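Local coordinates for pyridoxamine 5'-phosphate oxidase-related, FMN-binding (Mycobacterium smegmatis, PDB 3F7E), which is probably an F420-dependent oxidoreductase of the CH-CH class, reducing C=C bonds, with a possible activity on aflatoxins, at residues Y8-L20 with V31-F45. Numbering follows the deposited sequence.
Sequences YESLLERPLYGHL and VNAMWFAWDGEVLRF
Leu12 lies on the indole of Trp38, and the side chain can be followed outward atom by atom. Leu12 CB sits over the five-membered ring of Trp38, 3.8 Å from the centroid and 21° off the normal, which qualifies as CH-pi. From CG one branch, Leu12 CD1, continues over the same face, 3.7 Å from Trp38 CE2; the other, Leu12 CD2, turns to Phe36 CE2 at 4.2 Å. The backbone amides of Gly40 and Glu41 lie above the opposite indole face, toward its rim. The ring edge is used as well: Trp38 NE1 donates to Glu9 OE1 over 2.9 Å, nearly within the indole plane and on the anti side of the carboxylate. Glu9 gets there because CG is anti to the backbone N (chi1 -167°) and the chain beyond it is extended.

Phe36 fills the bend between the short helix 9-13 and strand 18-20, with Gly18 N at its edge in plane; Arg101 makes a cation-pi contact with this ring. Further along, 18-20 pairs antiparallel with 31-34. Gly18 and Met34 exchange bonds, Gly18 N to Met34 O being 3.0 Å, as do Leu20 and Asn32, with Leu20 N to Asn32 O at 2.9 Å. Leu20 CD2 sits over the face of Phe45, a CH-pi contact almost along the normal, 3.9 Å from the centroid. On the other side of the hairpin, His19 stacks on His19 of the second subunit.

Chemically, backbone bonds fix the hairpin, whereas the helix is held mainly by apolar packing and aromatic faces, with one carboxylate-indole bond consistent with fixing the turn of the Trp38 ring.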
loop_
_atom_site.group_PDB
_atom_site.type_symbol
_atom_site.label_atom_id
_atom_site.label_comp_id
_atom_site.label_asym_id
_atom_site.label_seq_id
_atom_site.Cartn_x
_atom_site.Cartn_y
_atom_site.Cartn_z
ATOM N N TYR A 8 17.084 3.878 7.951
ATOM C CA TYR A 8 15.897 3.231 7.363
ATOM C C TYR A 8 16.096 2.826 5.900
ATOM O O TYR A 8 15.247 2.117 5.318
ATOM C CB TYR A 8 14.657 4.129 7.520
ATOM C CG TYR A 8 14.085 4.120 8.918
ATOM C CD1 TYR A 8 14.662 4.891 9.920
ATOM C CD2 TYR A 8 12.969 3.335 9.245
ATOM C CE1 TYR A 8 14.161 4.886 11.210
ATOM C CE2 TYR A 8 12.458 3.333 10.554
ATOM C CZ TYR A 8 13.064 4.115 11.523
ATOM O OH TYR A 8 12.601 4.161 12.828
ATOM N N GLU A 9 17.202 3.252 5.305
ATOM C CA GLU A 9 17.521 2.867 3.949
ATOM C C GLU A 9 17.624 1.343 3.833
ATOM O O GLU A 9 17.374 0.787 2.769
ATOM C CB GLU A 9 18.799 3.550 3.451
ATOM C CG GLU A 9 18.999 3.434 1.959
ATOM C CD GLU A 9 20.018 4.387 1.348
ATOM O OE1 GLU A 9 20.275 4.232 0.158
ATOM O OE2 GLU A 9 20.594 5.244 2.064
ATOM N N SER A 10 17.976 0.691 4.944
ATOM C CA SER A 10 18.039 -0.756 5.003
ATOM C C SER A 10 16.754 -1.444 4.534
ATOM O O SER A 10 16.831 -2.528 3.940
ATOM C CB SER A 10 18.377 -1.188 6.426
ATOM O OG SER A 10 17.556 -0.508 7.355
ATOM N N LEU A 11 15.588 -0.838 4.807
ATOM C CA LEU A 11 14.290 -1.398 4.395
ATOM C C LEU A 11 14.199 -1.409 2.887
ATOM O O LEU A 11 13.671 -2.356 2.326
ATOM C CB LEU A 11 13.084 -0.655 5.003
ATOM C CG LEU A 11 12.732 -0.982 6.452
ATOM C CD1 LEU A 11 11.700 0.002 6.951
ATOM C CD2 LEU A 11 12.227 -2.426 6.551
ATOM N N LEU A 12 14.759 -0.396 2.225
ATOM C CA LEU A 12 14.720 -0.329 0.772
ATOM C C LEU A 12 15.721 -1.258 0.123
ATOM O O LEU A 12 15.610 -1.535 -1.065
ATOM C CB LEU A 12 14.964 1.093 0.295
ATOM C CG LEU A 12 13.929 2.113 0.763
ATOM C CD1 LEU A 12 14.316 3.494 0.242
ATOM C CD2 LEU A 12 12.504 1.755 0.285
ATOM N N GLU A 13 16.731 -1.702 0.888
ATOM C CA GLU A 13 17.720 -2.645 0.354
ATOM C C GLU A 13 17.304 -4.111 0.422
ATOM O O GLU A 13 17.947 -5.000 -0.148
ATOM C CB GLU A 13 19.064 -2.441 1.072
ATOM C CG GLU A 13 19.688 -1.086 0.685
ATOM C CD GLU A 13 21.015 -0.797 1.379
ATOM O OE1 GLU A 13 21.409 -1.559 2.267
ATOM O OE2 GLU A 13 21.669 0.211 1.039
ATOM N N ARG A 14 16.227 -4.361 1.148
ATOM C CA ARG A 14 15.748 -5.714 1.370
ATOM C C ARG A 14 14.722 -6.140 0.318
ATOM O O ARG A 14 13.990 -5.287 -0.230
ATOM C CB ARG A 14 15.140 -5.826 2.770
ATOM C CG ARG A 14 16.211 -5.707 3.868
ATOM C CD ARG A 14 15.618 -5.565 5.248
ATOM N NE ARG A 14 14.824 -6.730 5.646
ATOM C CZ ARG A 14 14.093 -6.804 6.760
ATOM N NH1 ARG A 14 13.377 -7.901 7.033
ATOM N NH2 ARG A 14 14.070 -5.781 7.609
ATOM N N PRO A 15 14.641 -7.466 0.048
ATOM C CA PRO A 15 13.640 -7.985 -0.905
ATOM C C PRO A 15 12.253 -8.092 -0.252
ATOM O O PRO A 15 11.724 -9.206 -0.033
ATOM C CB PRO A 15 14.221 -9.354 -1.299
ATOM C CG PRO A 15 14.987 -9.804 -0.066
ATOM C CD PRO A 15 15.547 -8.527 0.560
ATOM N N LEU A 16 11.677 -6.925 0.045
ATOM C CA LEU A 16 10.355 -6.835 0.635
ATOM C C LEU A 16 9.370 -6.301 -0.399
ATOM O O LEU A 16 9.749 -5.557 -1.303
ATOM C CB LEU A 16 10.370 -5.881 1.836
ATOM C CG LEU A 16 11.340 -6.275 2.965
ATOM C CD1 LEU A 16 11.312 -5.185 4.057
ATOM C CD2 LEU A 16 11.016 -7.663 3.526
ATOM N N TYR A 17 8.089 -6.635 -0.268
ATOM C CA TYR A 17 7.107 -5.999 -1.139
ATOM C C TYR A 17 6.905 -4.539 -0.789
ATOM O O TYR A 17 6.868 -4.148 0.376
ATOM C CB TYR A 17 5.769 -6.721 -1.057
ATOM C CG TYR A 17 5.769 -8.017 -1.804
ATOM C CD1 TYR A 17 6.048 -9.215 -1.137
ATOM C CD2 TYR A 17 5.482 -8.052 -3.170
ATOM C CE1 TYR A 17 6.044 -10.414 -1.813
ATOM C CE2 TYR A 17 5.476 -9.248 -3.869
ATOM C CZ TYR A 17 5.772 -10.426 -3.182
ATOM O OH TYR A 17 5.757 -11.631 -3.849
ATOM N N GLY A 18 6.783 -3.716 -1.822
ATOM C CA GLY A 18 6.347 -2.350 -1.648
ATOM C C GLY A 18 4.940 -2.171 -2.195
ATOM O O GLY A 18 4.641 -2.627 -3.289
ATOM N N HIS A 19 4.095 -1.485 -1.447
ATOM C CA HIS A 19 2.693 -1.334 -1.849
ATOM C C HIS A 19 2.618 0.053 -2.476
ATOM O O HIS A 19 2.708 1.075 -1.809
ATOM C CB HIS A 19 1.787 -1.526 -0.634
ATOM C CG HIS A 19 1.821 -2.931 -0.139
ATOM N ND1 HIS A 19 2.847 -3.531 0.576
ATOM C CD2 HIS A 19 0.880 -3.884 -0.328
ATOM C CE1 HIS A 19 2.504 -4.798 0.808
ATOM N NE2 HIS A 19 1.320 -5.026 0.269
ATOM N N LEU A 20 2.509 0.074 -3.808
ATOM C CA LEU A 20 2.646 1.290 -4.626
ATOM C C LEU A 20 1.276 1.839 -4.971
ATOM O O LEU A 20 0.470 1.150 -5.593
ATOM C CB LEU A 20 3.446 0.983 -5.916
ATOM C CG LEU A 20 3.680 2.215 -6.789
ATOM C CD1 LEU A 20 4.661 3.207 -6.107
ATOM C CD2 LEU A 20 4.242 1.786 -8.136
ATOM N N VAL A 31 -3.837 0.856 -5.319
ATOM C CA VAL A 31 -2.610 0.429 -4.645
ATOM C C VAL A 31 -2.409 -1.065 -4.904
ATOM O O VAL A 31 -3.354 -1.877 -4.835
ATOM C CB VAL A 31 -2.629 0.806 -3.132
ATOM C CG1 VAL A 31 -3.788 0.155 -2.398
ATOM C CG2 VAL A 31 -1.330 0.453 -2.460
ATOM N N ASN A 32 -1.170 -1.439 -5.174
ATOM C CA ASN A 32 -0.832 -2.813 -5.547
ATOM C C ASN A 32 0.494 -3.213 -4.924
ATOM O O ASN A 32 1.447 -2.423 -4.899
ATOM C CB ASN A 32 -0.689 -2.950 -7.069
ATOM C CG ASN A 32 -1.945 -2.558 -7.790
ATOM O OD1 ASN A 32 -2.923 -3.324 -7.784
ATOM N ND2 ASN A 32 -1.965 -1.352 -8.379
ATOM N N ALA A 33 0.590 -4.457 -4.459
ATOM C CA ALA A 33 1.855 -4.996 -3.946
ATOM C C ALA A 33 2.790 -5.220 -5.134
ATOM O O ALA A 33 2.395 -5.792 -6.151
ATOM C CB ALA A 33 1.590 -6.308 -3.218
HETATM N N MSE A 34 4.049 -4.774 -5.018
HETATM C CA MSE A 34 5.034 -4.768 -6.132
HETATM C C MSE A 34 6.429 -5.199 -5.652
HETATM O O MSE A 34 6.827 -4.827 -4.559
HETATM C CB MSE A 34 5.198 -3.335 -6.717
HETATM C CG MSE A 34 3.940 -2.696 -7.218
HETATM SE SE MSE A 34 3.292 -3.576 -8.827
HETATM C CE MSE A 34 1.935 -2.305 -9.312
ATOM N N TRP A 35 7.193 -5.908 -6.474
ATOM C CA TRP A 35 8.645 -5.916 -6.309
ATOM C C TRP A 35 9.183 -4.537 -6.695
ATOM O O TRP A 35 8.614 -3.864 -7.576
ATOM C CB TRP A 35 9.240 -7.021 -7.180
ATOM C CG TRP A 35 8.943 -8.457 -6.670
ATOM C CD1 TRP A 35 8.564 -8.828 -5.405
ATOM C CD2 TRP A 35 9.083 -9.675 -7.410
ATOM N NE1 TRP A 35 8.414 -10.200 -5.327
ATOM C CE2 TRP A 35 8.744 -10.737 -6.546
ATOM C CE3 TRP A 35 9.441 -9.965 -8.730
ATOM C CZ2 TRP A 35 8.760 -12.069 -6.962
ATOM C CZ3 TRP A 35 9.450 -11.298 -9.144
ATOM C CH2 TRP A 35 9.127 -12.328 -8.255
ATOM N N PHE A 36 10.276 -4.126 -6.048
ATOM C CA PHE A 36 10.923 -2.880 -6.420
ATOM C C PHE A 36 12.428 -3.073 -6.364
ATOM O O PHE A 36 12.938 -3.977 -5.668
ATOM C CB PHE A 36 10.480 -1.685 -5.544
ATOM C CG PHE A 36 10.889 -1.803 -4.106
ATOM C CD1 PHE A 36 10.065 -2.438 -3.200
ATOM C CD2 PHE A 36 12.120 -1.337 -3.659
ATOM C CE1 PHE A 36 10.442 -2.584 -1.873
ATOM C CE2 PHE A 36 12.511 -1.483 -2.347
ATOM C CZ PHE A 36 11.666 -2.100 -1.447
ATOM N N ALA A 37 13.149 -2.175 -7.027
ATOM C CA ALA A 37 14.605 -2.087 -6.894
ATOM C C ALA A 37 14.963 -0.672 -6.459
ATOM O O ALA A 37 14.368 0.274 -6.933
ATOM C CB ALA A 37 15.296 -2.411 -8.222
ATOM N N TRP A 38 15.922 -0.529 -5.554
ATOM C CA TRP A 38 16.412 0.757 -5.067
ATOM C C TRP A 38 17.905 0.823 -5.315
ATOM O O TRP A 38 18.626 -0.106 -4.957
ATOM C CB TRP A 38 16.129 0.842 -3.564
ATOM C CG TRP A 38 16.772 1.993 -2.820
ATOM C CD1 TRP A 38 17.779 1.911 -1.863
ATOM C CD2 TRP A 38 16.431 3.378 -2.907
ATOM N NE1 TRP A 38 18.060 3.153 -1.369
ATOM C CE2 TRP A 38 17.266 4.076 -1.997
ATOM C CE3 TRP A 38 15.518 4.107 -3.684
ATOM C CZ2 TRP A 38 17.192 5.452 -1.820
ATOM C CZ3 TRP A 38 15.448 5.477 -3.513
ATOM C CH2 TRP A 38 16.292 6.141 -2.588
ATOM N N ASP A 39 18.369 1.898 -5.945
ATOM C CA ASP A 39 19.796 2.036 -6.249
ATOM C C ASP A 39 20.491 3.093 -5.381
ATOM O O ASP A 39 21.632 3.454 -5.669
ATOM C CB ASP A 39 20.001 2.323 -7.752
ATOM C CG ASP A 39 19.533 3.692 -8.169
ATOM O OD1 ASP A 39 19.704 3.990 -9.373
ATOM O OD2 ASP A 39 19.018 4.447 -7.305
ATOM N N GLY A 40 19.820 3.568 -4.328
ATOM C CA GLY A 40 20.330 4.648 -3.460
ATOM C C GLY A 40 19.786 6.023 -3.827
ATOM O O GLY A 40 19.925 6.987 -3.055
ATOM N N GLU A 41 19.173 6.117 -5.007
ATOM C CA GLU A 41 18.639 7.388 -5.517
ATOM C C GLU A 41 17.194 7.293 -6.032
ATOM O O GLU A 41 16.383 8.145 -5.729
ATOM C CB GLU A 41 19.552 7.943 -6.600
ATOM C CG GLU A 41 20.978 8.128 -6.050
ATOM C CD GLU A 41 21.928 8.756 -6.998
ATOM O OE1 GLU A 41 21.518 9.111 -8.130
ATOM O OE2 GLU A 41 23.103 8.906 -6.584
ATOM N N VAL A 42 16.897 6.249 -6.798
ATOM C CA VAL A 42 15.564 6.075 -7.380
ATOM C C VAL A 42 15.067 4.657 -7.150
ATOM O O VAL A 42 15.842 3.708 -6.977
ATOM C CB VAL A 42 15.538 6.444 -8.898
ATOM C CG1 VAL A 42 15.853 7.922 -9.110
ATOM C CG2 VAL A 42 16.406 5.532 -9.731
ATOM N N LEU A 43 13.744 4.535 -7.140
ATOM C CA LEU A 43 13.035 3.242 -7.122
ATOM C C LEU A 43 12.676 2.868 -8.552
ATOM O O LEU A 43 12.300 3.738 -9.350
ATOM C CB LEU A 43 11.725 3.374 -6.326
ATOM C CG LEU A 43 11.910 3.596 -4.815
ATOM C CD1 LEU A 43 10.640 4.209 -4.185
ATOM C CD2 LEU A 43 12.321 2.295 -4.103
ATOM N N ARG A 44 12.771 1.582 -8.879
ATOM C CA ARG A 44 12.343 1.094 -10.195
ATOM C C ARG A 44 11.349 -0.058 -10.028
ATOM O O ARG A 44 11.527 -0.919 -9.138
ATOM C CB ARG A 44 13.553 0.636 -11.016
ATOM C CG ARG A 44 14.414 1.780 -11.487
ATOM C CD ARG A 44 15.627 1.258 -12.308
ATOM N NE ARG A 44 16.369 2.334 -12.975
ATOM C CZ ARG A 44 17.340 3.031 -12.396
ATOM N NH1 ARG A 44 17.727 2.751 -11.156
ATOM N NH2 ARG A 44 17.922 4.014 -13.060
ATOM N N PHE A 45 10.335 -0.057 -10.902
ATOM C CA PHE A 45 9.267 -1.062 -10.922
ATOM C C PHE A 45 9.096 -1.610 -12.331
ATOM O O PHE A 45 9.401 -0.923 -13.297
ATOM C CB PHE A 45 7.928 -0.431 -10.499
ATOM C CG PHE A 45 7.989 0.287 -9.177
ATOM C CD1 PHE A 45 8.399 1.638 -9.090
ATOM C CD2 PHE A 45 7.660 -0.385 -8.008
ATOM C CE1 PHE A 45 8.455 2.280 -7.863
ATOM C CE2 PHE A 45 7.714 0.248 -6.789
ATOM C CZ PHE A 45 8.120 1.580 -6.708
HETATM O O HOH W 1 -0.797 1.477 -8.254
#